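Long-range contact in nicotinate phosphoribosyltransferase (Vibrio cholerae, PDB 4HL7), which probably catalyses the ATP-dependent synthesis of nicotinate mononucleotide from nicotinate and phosphoribosyl diphosphate, a step of NAD biosynthesis: residues Gln239-Glu253 / Thr270-Leu284. Residues are numbered along the deposited sequence; the frame is centred on the assembly and turned at random.
Sequences QALVNERDSQQVALE and TLTIDAFLNDFNRHL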
ATOM      1  N   GLN A 239     -10.693   7.785 -13.196  1.00 12.58           N
ATOM      2  CA  GLN A 239     -10.316   8.415 -14.500  1.00 13.54           C
ATOM      3  C   GLN A 239     -10.955   7.748 -15.702  1.00 13.82           C
ATOM      4  O   GLN A 239     -11.016   8.314 -16.800  1.00 15.15           O
ATOM      5  CB  GLN A 239      -8.767   8.432 -14.685  1.00 13.72           C
ATOM      6  CG  GLN A 239      -8.071   9.270 -13.624  1.00 14.03           C
ATOM      7  CD  GLN A 239      -6.570   8.987 -13.593  1.00 14.83           C
ATOM      8  OE1 GLN A 239      -6.052   8.373 -14.508  1.00 14.41           O
ATOM      9  NE2 GLN A 239      -5.876   9.416 -12.523  1.00 13.60           N
ATOM     10  N   ALA A 240     -11.349   6.512 -15.514  1.00 13.01           N
ATOM     11  CA  ALA A 240     -12.063   5.756 -16.531  1.00 13.46           C
ATOM     12  C   ALA A 240     -13.596   5.825 -16.351  1.00 15.57           C
ATOM     13  O   ALA A 240     -14.348   5.693 -17.347  1.00 18.45           O
ATOM     14  CB  ALA A 240     -11.617   4.284 -16.514  1.00 14.23           C
ATOM     15  N   LEU A 241     -14.054   6.016 -15.124  1.00 14.92           N
ATOM     16  CA  LEU A 241     -15.469   5.852 -14.808  1.00 14.26           C
ATOM     17  C   LEU A 241     -16.269   7.177 -14.903  1.00 13.91           C
ATOM     18  O   LEU A 241     -17.521   7.130 -15.159  1.00 14.35           O
ATOM     19  CB  LEU A 241     -15.617   5.297 -13.362  1.00 14.70           C
ATOM     20  CG  LEU A 241     -14.906   3.953 -13.149  1.00 17.71           C
ATOM     21  CD1 LEU A 241     -15.037   3.563 -11.686  1.00 17.71           C
ATOM     22  CD2 LEU A 241     -15.624   2.951 -14.000  1.00 16.00           C
ATOM     23  N   VAL A 242     -15.596   8.316 -14.714  1.00 13.33           N
ATOM     24  CA  VAL A 242     -16.254   9.637 -14.914  1.00 12.62           C
ATOM     25  C   VAL A 242     -15.353  10.478 -15.795  1.00 13.21           C
ATOM     26  O   VAL A 242     -14.340  10.006 -16.251  1.00 12.08           O
ATOM     27  CB  VAL A 242     -16.501  10.358 -13.540  1.00 13.96           C
ATOM     28  CG1 VAL A 242     -17.462   9.462 -12.707  1.00 15.67           C
ATOM     29  CG2 VAL A 242     -15.190  10.576 -12.697  1.00 11.92           C
ATOM     30  N   ASN A 243     -15.669  11.777 -15.976  1.00 13.50           N
ATOM     31  CA  ASN A 243     -14.752  12.558 -16.739  1.00 12.63           C
ATOM     32  C   ASN A 243     -13.440  12.708 -15.986  1.00 12.93           C
ATOM     33  O   ASN A 243     -13.433  12.770 -14.770  1.00 13.58           O
ATOM     34  CB  ASN A 243     -15.323  13.964 -17.077  1.00 12.98           C
ATOM     35  CG  ASN A 243     -14.432  14.683 -18.069  1.00 14.32           C
ATOM     36  OD1 ASN A 243     -13.562  15.501 -17.666  1.00 14.72           O
ATOM     37  ND2 ASN A 243     -14.550  14.291 -19.370  1.00 14.36           N
ATOM     38  N   GLU A 244     -12.308  12.708 -16.701  1.00 14.27           N
ATOM     39  CA  GLU A 244     -10.989  12.775 -15.986  1.00 12.97           C
ATOM     40  C   GLU A 244     -10.906  13.953 -14.971  1.00 13.05           C
ATOM     41  O   GLU A 244     -10.388  13.819 -13.873  1.00 12.94           O
ATOM     42  CB  GLU A 244      -9.829  12.927 -17.008  1.00 14.57           C
ATOM     43  CG  GLU A 244      -9.449  11.620 -17.735  1.00 15.32           C
ATOM     44  CD  GLU A 244     -10.210  11.480 -19.060  1.00 19.36           C
ATOM     45  OE1 GLU A 244     -11.403  11.913 -19.104  1.00 18.33           O
ATOM     46  OE2 GLU A 244      -9.635  10.967 -20.062  1.00 18.67           O
ATOM     47  N   ARG A 245     -11.422  15.108 -15.373  1.00 12.97           N
ATOM     48  CA  ARG A 245     -11.293  16.242 -14.472  1.00 13.60           C
ATOM     49  C   ARG A 245     -12.093  16.072 -13.155  1.00 13.10           C
ATOM     50  O   ARG A 245     -11.754  16.735 -12.148  1.00 14.59           O
ATOM     51  CB  ARG A 245     -11.743  17.539 -15.228  1.00 15.66           C
ATOM     52  CG  ARG A 245     -11.734  18.780 -14.360  1.00 17.55           C
ATOM     53  CD  ARG A 245     -10.342  19.170 -13.921  1.00 18.62           C
ATOM     54  NE  ARG A 245     -10.416  20.373 -13.063  1.00 19.87           N
ATOM     55  CZ  ARG A 245     -10.783  20.385 -11.777  1.00 23.18           C
ATOM     56  NH1 ARG A 245     -11.089  19.285 -11.109  1.00 18.81           N
ATOM     57  NH2 ARG A 245     -10.824  21.558 -11.130  1.00 25.64           N
ATOM     58  N   ASP A 246     -13.167  15.267 -13.174  1.00 12.95           N
ATOM     59  CA  ASP A 246     -13.983  15.025 -11.996  1.00 14.04           C
ATOM     60  C   ASP A 246     -13.522  13.826 -11.207  1.00 15.15           C
ATOM     61  O   ASP A 246     -14.064  13.537 -10.136  1.00 15.88           O
ATOM     62  CB  ASP A 246     -15.461  14.763 -12.439  1.00 14.02           C
ATOM     63  CG  ASP A 246     -16.071  15.949 -13.105  1.00 16.43           C
ATOM     64  OD1 ASP A 246     -15.809  17.083 -12.626  1.00 17.44           O
ATOM     65  OD2 ASP A 246     -16.773  15.750 -14.122  1.00 17.07           O
ATOM     66  N   SER A 247     -12.540  13.089 -11.737  1.00 13.84           N
ATOM     67  CA  SER A 247     -12.185  11.767 -11.212  1.00 13.76           C
ATOM     68  C   SER A 247     -11.805  11.752  -9.709  1.00 13.91           C
ATOM     69  O   SER A 247     -12.301  10.926  -8.940  1.00 13.41           O
ATOM     70  CB  SER A 247     -11.055  11.177 -12.046  1.00 13.69           C
ATOM     71  OG  SER A 247      -9.878  11.963 -11.970  1.00 14.82           O
ATOM     72  N   GLN A 248     -10.947  12.695  -9.293  1.00 15.40           N
ATOM     73  CA  GLN A 248     -10.458  12.684  -7.971  1.00 15.45           C
ATOM     74  C   GLN A 248     -11.577  13.152  -6.995  1.00 16.41           C
ATOM     75  O   GLN A 248     -11.801  12.571  -5.927  1.00 15.35           O
ATOM     76  CB  GLN A 248      -9.241  13.582  -7.877  1.00 16.61           C
ATOM     77  CG  GLN A 248      -8.719  13.696  -6.455  1.00 18.67           C
ATOM     78  CD  GLN A 248      -7.368  14.377  -6.426  1.00 19.10           C
ATOM     79  OE1 GLN A 248      -6.374  13.775  -6.006  1.00 20.51           O
ATOM     80  NE2 GLN A 248      -7.318  15.599  -6.900  1.00 18.05           N
ATOM     81  N   GLN A 249     -12.318  14.172  -7.398  1.00 13.65           N
ATOM     82  CA  GLN A 249     -13.410  14.627  -6.574  1.00 15.32           C
ATOM     83  C   GLN A 249     -14.505  13.605  -6.380  1.00 15.31           C
ATOM     84  O   GLN A 249     -14.963  13.406  -5.236  1.00 14.31           O
ATOM     85  CB  GLN A 249     -14.007  15.943  -7.102  1.00 16.76           C
ATOM     86  CG  GLN A 249     -14.703  16.602  -5.914  1.00 23.20           C
ATOM     87  CD  GLN A 249     -15.025  18.023  -6.168  1.00 29.83           C
ATOM     88  OE1 GLN A 249     -14.422  18.925  -5.607  1.00 28.61           O
ATOM     89  NE2 GLN A 249     -15.975  18.232  -7.027  1.00 27.18           N
ATOM     90  N   VAL A 250     -14.905  12.946  -7.455  1.00 14.06           N
ATOM     91  CA  VAL A 250     -15.942  11.900  -7.345  1.00 15.22           C
ATOM     92  C   VAL A 250     -15.445  10.741  -6.478  1.00 13.49           C
ATOM     93  O   VAL A 250     -16.189  10.195  -5.651  1.00 14.92           O
ATOM     94  CB  VAL A 250     -16.417  11.394  -8.723  1.00 17.56           C
ATOM     95  CG1 VAL A 250     -17.217  10.103  -8.552  1.00 16.82           C
ATOM     96  CG2 VAL A 250     -17.185  12.532  -9.465  1.00 16.78           C
ATOM     97  N   ALA A 251     -14.163  10.371  -6.647  1.00 14.21           N
ATOM     98  CA  ALA A 251     -13.618   9.261  -5.855  1.00 15.81           C
ATOM     99  C   ALA A 251     -13.640   9.658  -4.370  1.00 14.63           C
ATOM    100  O   ALA A 251     -13.996   8.838  -3.488  1.00 13.22           O
ATOM    101  CB  ALA A 251     -12.193   8.945  -6.302  1.00 16.18           C
ATOM    102  N   LEU A 252     -13.272  10.933  -4.064  1.00 13.31           N
ATOM    103  CA  LEU A 252     -13.403  11.369  -2.633  1.00 14.12           C
ATOM    104  C   LEU A 252     -14.852  11.272  -2.099  1.00 14.21           C
ATOM    105  O   LEU A 252     -15.079  10.765  -0.988  1.00 15.40           O
ATOM    106  CB  LEU A 252     -12.852  12.803  -2.400  1.00 13.49           C
ATOM    107  CG  LEU A 252     -11.327  13.027  -2.656  1.00 14.10           C
ATOM    108  CD1 LEU A 252     -11.057  14.494  -2.829  1.00 13.69           C
ATOM    109  CD2 LEU A 252     -10.586  12.467  -1.418  1.00 12.85           C
ATOM    110  N   GLU A 253     -15.817  11.761  -2.864  1.00 13.74           N
ATOM    111  CA  GLU A 253     -17.195  11.722  -2.453  1.00 14.21           C
ATOM    112  C   GLU A 253     -17.702  10.299  -2.292  1.00 14.44           C
ATOM    113  O   GLU A 253     -18.426   9.991  -1.350  1.00 14.69           O
ATOM    114  CB  GLU A 253     -18.043  12.502  -3.501  1.00 15.39           C
ATOM    115  CG  GLU A 253     -17.658  13.984  -3.459  1.00 17.52           C
ATOM    116  CD  GLU A 253     -18.365  14.755  -4.548  1.00 27.56           C
ATOM    117  OE1 GLU A 253     -18.641  14.152  -5.578  1.00 27.54           O
ATOM    118  OE2 GLU A 253     -18.621  15.947  -4.361  1.00 24.14           O
ATOM    119  N   THR A 270      -2.235  11.354  -6.187  1.00 15.05           N
ATOM    120  CA  THR A 270      -2.576  10.626  -7.403  1.00 16.30           C
ATOM    121  C   THR A 270      -2.283  11.515  -8.604  1.00 15.37           C
ATOM    122  O   THR A 270      -1.773  11.084  -9.646  1.00 16.31           O
ATOM    123  CB  THR A 270      -4.059  10.282  -7.427  1.00 14.15           C
ATOM    124  OG1 THR A 270      -4.410   9.490  -6.278  1.00 16.47           O
ATOM    125  CG2 THR A 270      -4.403   9.516  -8.757  1.00 17.14           C
ATOM    126  N   LEU A 271      -2.574  12.807  -8.434  1.00 16.73           N
ATOM    127  CA  LEU A 271      -2.323  13.803  -9.456  1.00 16.82           C
ATOM    128  C   LEU A 271      -1.221  14.720  -8.917  1.00 20.82           C
ATOM    129  O   LEU A 271      -0.043  14.333  -8.994  1.00 24.25           O
ATOM    130  CB  LEU A 271      -3.616  14.594  -9.772  1.00 16.49           C
ATOM    131  CG  LEU A 271      -4.714  13.622 -10.260  1.00 16.52           C
ATOM    132  CD1 LEU A 271      -6.042  14.328 -10.364  1.00 15.70           C
ATOM    133  CD2 LEU A 271      -4.361  13.075 -11.659  1.00 19.61           C
ATOM    134  N   THR A 272      -1.570  15.900  -8.375  1.00 16.31           N
ATOM    135  CA  THR A 272      -0.536  16.725  -7.679  1.00 17.82           C
ATOM    136  C   THR A 272      -1.180  17.328  -6.421  1.00 18.09           C
ATOM    137  O   THR A 272      -2.399  17.406  -6.319  1.00 15.54           O
ATOM    138  CB  THR A 272      -0.020  17.857  -8.497  1.00 18.17           C
ATOM    139  OG1 THR A 272      -1.111  18.735  -8.831  1.00 20.17           O
ATOM    140  CG2 THR A 272       0.735  17.334  -9.804  1.00 20.89           C
ATOM    141  N   ILE A 273      -0.360  17.880  -5.534  1.00 17.06           N
ATOM    142  CA  ILE A 273      -0.920  18.542  -4.346  1.00 16.97           C
ATOM    143  C   ILE A 273      -1.837  19.703  -4.743  1.00 16.55           C
ATOM    144  O   ILE A 273      -2.939  19.848  -4.149  1.00 16.39           O
ATOM    145  CB  ILE A 273       0.180  18.984  -3.361  1.00 20.45           C
ATOM    146  CG1 ILE A 273      -0.409  19.462  -2.003  1.00 19.65           C
ATOM    147  CG2 ILE A 273       1.049  20.068  -3.983  1.00 22.61           C
ATOM    148  CD1 ILE A 273      -1.353  18.496  -1.340  1.00 19.74           C
ATOM    149  N   ASP A 274      -1.490  20.472  -5.767  1.00 16.95           N
ATOM    150  CA  ASP A 274      -2.432  21.550  -6.169  1.00 19.12           C
ATOM    151  C   ASP A 274      -3.752  21.032  -6.654  1.00 17.83           C
ATOM    152  O   ASP A 274      -4.781  21.638  -6.367  1.00 17.82           O
ATOM    153  CB  ASP A 274      -1.847  22.505  -7.216  1.00 26.16           C
ATOM    154  CG  ASP A 274      -0.576  23.171  -6.728  1.00 35.54           C
ATOM    155  OD1 ASP A 274      -0.616  23.864  -5.700  1.00 39.11           O
ATOM    156  OD2 ASP A 274       0.483  22.902  -7.320  1.00 44.75           O
ATOM    157  N   ALA A 275      -3.762  19.947  -7.449  1.00 16.37           N
ATOM    158  CA  ALA A 275      -5.057  19.347  -7.896  1.00 16.33           C
ATOM    159  C   ALA A 275      -5.844  18.837  -6.725  1.00 16.65           C
ATOM    160  O   ALA A 275      -7.070  18.979  -6.680  1.00 16.70           O
ATOM    161  CB  ALA A 275      -4.804  18.181  -8.879  1.00 16.12           C
ATOM    162  N   PHE A 276      -5.154  18.181  -5.791  1.00 14.56           N
ATOM    163  CA  PHE A 276      -5.822  17.680  -4.590  1.00 15.24           C
ATOM    164  C   PHE A 276      -6.435  18.837  -3.795  1.00 15.22           C
ATOM    165  O   PHE A 276      -7.620  18.797  -3.441  1.00 14.69           O
ATOM    166  CB  PHE A 276      -4.856  16.954  -3.686  1.00 13.93           C
ATOM    167  CG  PHE A 276      -5.539  16.388  -2.472  1.00 15.34           C
ATOM    168  CD1 PHE A 276      -6.323  15.226  -2.561  1.00 14.54           C
ATOM    169  CD2 PHE A 276      -5.493  17.075  -1.308  1.00 14.20           C
ATOM    170  CE1 PHE A 276      -7.013  14.760  -1.436  1.00 13.52           C
ATOM    171  CE2 PHE A 276      -6.164  16.621  -0.174  1.00 15.76           C
ATOM    172  CZ  PHE A 276      -6.916  15.458  -0.238  1.00 14.44           C
ATOM    173  N   LEU A 277      -5.667  19.906  -3.583  1.00 15.28           N
ATOM    174  CA  LEU A 277      -6.228  21.034  -2.786  1.00 17.01           C
ATOM    175  C   LEU A 277      -7.418  21.657  -3.470  1.00 15.62           C
ATOM    176  O   LEU A 277      -8.349  22.075  -2.803  1.00 17.15           O
ATOM    177  CB  LEU A 277      -5.138  22.091  -2.521  1.00 18.08           C
ATOM    178  CG  LEU A 277      -4.032  21.539  -1.581  1.00 19.83           C
ATOM    179  CD1 LEU A 277      -3.062  22.666  -1.258  1.00 25.12           C
ATOM    180  CD2 LEU A 277      -4.556  20.892  -0.307  1.00 21.27           C
ATOM    181  N   ASN A 278      -7.410  21.708  -4.799  1.00 16.77           N
ATOM    182  CA  ASN A 278      -8.556  22.256  -5.515  1.00 19.32           C
ATOM    183  C   ASN A 278      -9.796  21.403  -5.427  1.00 20.03           C
ATOM    184  O   ASN A 278     -10.915  21.920  -5.547  1.00 20.15           O
ATOM    185  CB  ASN A 278      -8.250  22.495  -6.999  1.00 22.56           C
ATOM    186  CG  ASN A 278      -7.313  23.648  -7.199  1.00 33.85           C
ATOM    187  OD1 ASN A 278      -7.142  24.486  -6.288  1.00 37.98           O
ATOM    188  ND2 ASN A 278      -6.682  23.714  -8.389  1.00 34.26           N
ATOM    189  N   ASP A 279      -9.621  20.107  -5.202  1.00 16.42           N
ATOM    190  CA  ASP A 279     -10.792  19.220  -5.063  1.00 17.52           C
ATOM    191  C   ASP A 279     -11.283  19.074  -3.626  1.00 15.96           C
ATOM    192  O   ASP A 279     -12.457  18.762  -3.387  1.00 17.19           O
ATOM    193  CB  ASP A 279     -10.467  17.799  -5.655  1.00 17.69           C
ATOM    194  CG  ASP A 279     -10.442  17.796  -7.195  1.00 20.11           C
ATOM    195  OD1 ASP A 279     -11.056  18.682  -7.863  1.00 20.82           O
ATOM    196  OD2 ASP A 279      -9.782  16.920  -7.745  1.00 21.46           O
ATOM    197  N   PHE A 280     -10.392  19.297  -2.680  1.00 14.87           N
ATOM    198  CA  PHE A 280     -10.627  18.908  -1.267  1.00 15.94           C
ATOM    199  C   PHE A 280     -11.345  20.065  -0.584  1.00 14.47           C
ATOM    200  O   PHE A 280     -10.737  20.813   0.186  1.00 17.22           O
ATOM    201  CB  PHE A 280      -9.281  18.581  -0.611  1.00 15.73           C
ATOM    202  CG  PHE A 280      -9.369  17.722   0.669  1.00 14.46           C
ATOM    203  CD1 PHE A 280     -10.141  16.551   0.732  1.00 15.39           C
ATOM    204  CD2 PHE A 280      -8.605  18.077   1.782  1.00 14.92           C
ATOM    205  CE1 PHE A 280     -10.187  15.799   1.902  1.00 16.21           C
ATOM    206  CE2 PHE A 280      -8.661  17.343   2.961  1.00 15.61           C
ATOM    207  CZ  PHE A 280      -9.426  16.164   3.008  1.00 17.63           C
ATOM    208  N   ASN A 281     -12.651  20.248  -0.931  1.00 15.15           N
ATOM    209  CA  ASN A 281     -13.389  21.389  -0.434  1.00 15.73           C
ATOM    210  C   ASN A 281     -13.772  21.254   1.064  1.00 15.68           C
ATOM    211  O   ASN A 281     -13.439  20.290   1.761  1.00 14.39           O
ATOM    212  CB  ASN A 281     -14.622  21.625  -1.303  1.00 14.40           C
ATOM    213  CG  ASN A 281     -15.537  20.440  -1.328  1.00 15.19           C
ATOM    214  OD1 ASN A 281     -15.831  19.872  -0.311  1.00 16.61           O
ATOM    215  ND2 ASN A 281     -16.015  20.078  -2.530  1.00 17.27           N
ATOM    216  N   ARG A 282     -14.462  22.259   1.570  1.00 16.45           N
ATOM    217  CA  ARG A 282     -14.648  22.348   2.994  1.00 18.08           C
ATOM    218  C   ARG A 282     -15.466  21.136   3.493  1.00 16.89           C
ATOM    219  O   ARG A 282     -15.146  20.539   4.551  1.00 18.20           O
ATOM    220  CB  ARG A 282     -15.344  23.703   3.354  1.00 18.35           C
ATOM    221  CG  ARG A 282     -15.367  23.946   4.865  1.00 21.97           C
ATOM    222  CD  ARG A 282     -15.836  25.356   5.291  1.00 24.05           C
ATOM    223  NE  ARG A 282     -17.269  25.351   5.241  1.00 26.95           N
ATOM    224  CZ  ARG A 282     -18.019  24.868   6.244  1.00 26.48           C
ATOM    225  NH1 ARG A 282     -19.345  24.839   6.118  1.00 29.14           N
ATOM    226  NH2 ARG A 282     -17.403  24.392   7.342  1.00 25.52           N
ATOM    227  N   HIS A 283     -16.460  20.721   2.702  1.00 18.78           N
ATOM    228  CA  HIS A 283     -17.309  19.594   3.126  1.00 20.96           C
ATOM    229  C   HIS A 283     -16.493  18.299   3.158  1.00 19.11           C
ATOM    230  O   HIS A 283     -16.542  17.575   4.159  1.00 16.72           O
ATOM    231  CB  HIS A 283     -18.599  19.539   2.317  1.00 24.95           C
ATOM    232  CG  HIS A 283     -19.516  20.787   2.502  1.00 21.44           C
ATOM    233  ND1 HIS A 283     -20.250  21.302   1.487  1.00 24.95           N
ATOM    234  CD2 HIS A 283     -19.682  21.652   3.573  1.00 25.64           C
ATOM    235  CE1 HIS A 283     -20.951  22.352   1.929  1.00 29.64           C
ATOM    236  NE2 HIS A 283     -20.588  22.589   3.208  1.00 26.30           N
ATOM    237  N   LEU A 284     -15.600  18.096   2.182  1.00 16.73           N
ATOM    238  CA  LEU A 284     -14.778  16.896   2.126  1.00 16.62           C
ATOM    239  C   LEU A 284     -13.711  16.940   3.191  1.00 14.47           C
ATOM    240  O   LEU A 284     -13.404  15.934   3.825  1.00 15.64           O
ATOM    241  CB  LEU A 284     -14.133  16.737   0.746  1.00 16.22           C
ATOM    242  CG  LEU A 284     -15.169  16.290  -0.308  1.00 16.75           C
ATOM    243  CD1 LEU A 284     -14.577  16.410  -1.710  1.00 17.00           C
ATOM    244  CD2 LEU A 284     -15.757  14.906  -0.053  1.00 17.74           C
TER
HETATM  245  O   HOH W   1     -11.140  15.666  -9.644  1.00 13.32           O
HETATM  246  O   HOH W   2     -11.729  21.257  -8.373  1.00 33.65           O
HETATM  247  O   HOH W   3      -3.799  14.492  -6.424  1.00 14.98           O
HETATM  248  O   HOH W   4      -4.855  11.674  -4.717  1.00 17.66           O
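Gln248 and Asp279 meet where helix 247-253 passes helix 273-279, the two axes 9.7 Å apart at -54°. The Gln248 chain, with CG anti to the backbone N (chi1 176°) and extended beyond it, reaches past Asp279 to lay its amide against the neighbouring helix. Its NE2 gives an almost straight bond of 2.9 Å to Asp279 OD2, on the anti side of a carboxylate standing nearly perpendicular to the amide. Gln248 OE1 lies at the edge of the Phe276 ring, 3.7 Å from CD1, and two waters probably donate to it, each accepting from a backbone N-H, of Leu271 and of Thr270. A glutamine suits this buried place because one flat group can both donate and accept. Asp279 OD2 also accepts a hydrogen bond from a third water, held by Arg245 O and Gln249 N; these donors probably help to offset its charge.

Deeper in, packing is apolar and close. Leu252 sends CD2 to Phe276 CE1 and CD1 to Phe280 CD1, both at 4.2 Å, while its CB meets Leu284 CD1, on the following helix, at 4.1 Å. A forked leucine suits a place with several neighbours, and Phe276 CZ sits over one face of the Phe280 ring, toward its rim.

The outer side is looser and wet. Arg245, exposed and bent at chi2 (66°), brings NH1 to within 3.3 Å of Asp279 OD1 in a salt bridge whose hydrogen bond is weak, and a water joins its NH2 to the same oxygen. A long, flexible arginine fits here: its CB points away, yet the chain brings the guanidinium back.

Strand 265-267, at one margin of the six-stranded parallel sheet, lies in the chain between these helices, an arrangement consistent with helices packing outside the TIM-barrel-like domain of the NAPRTase family.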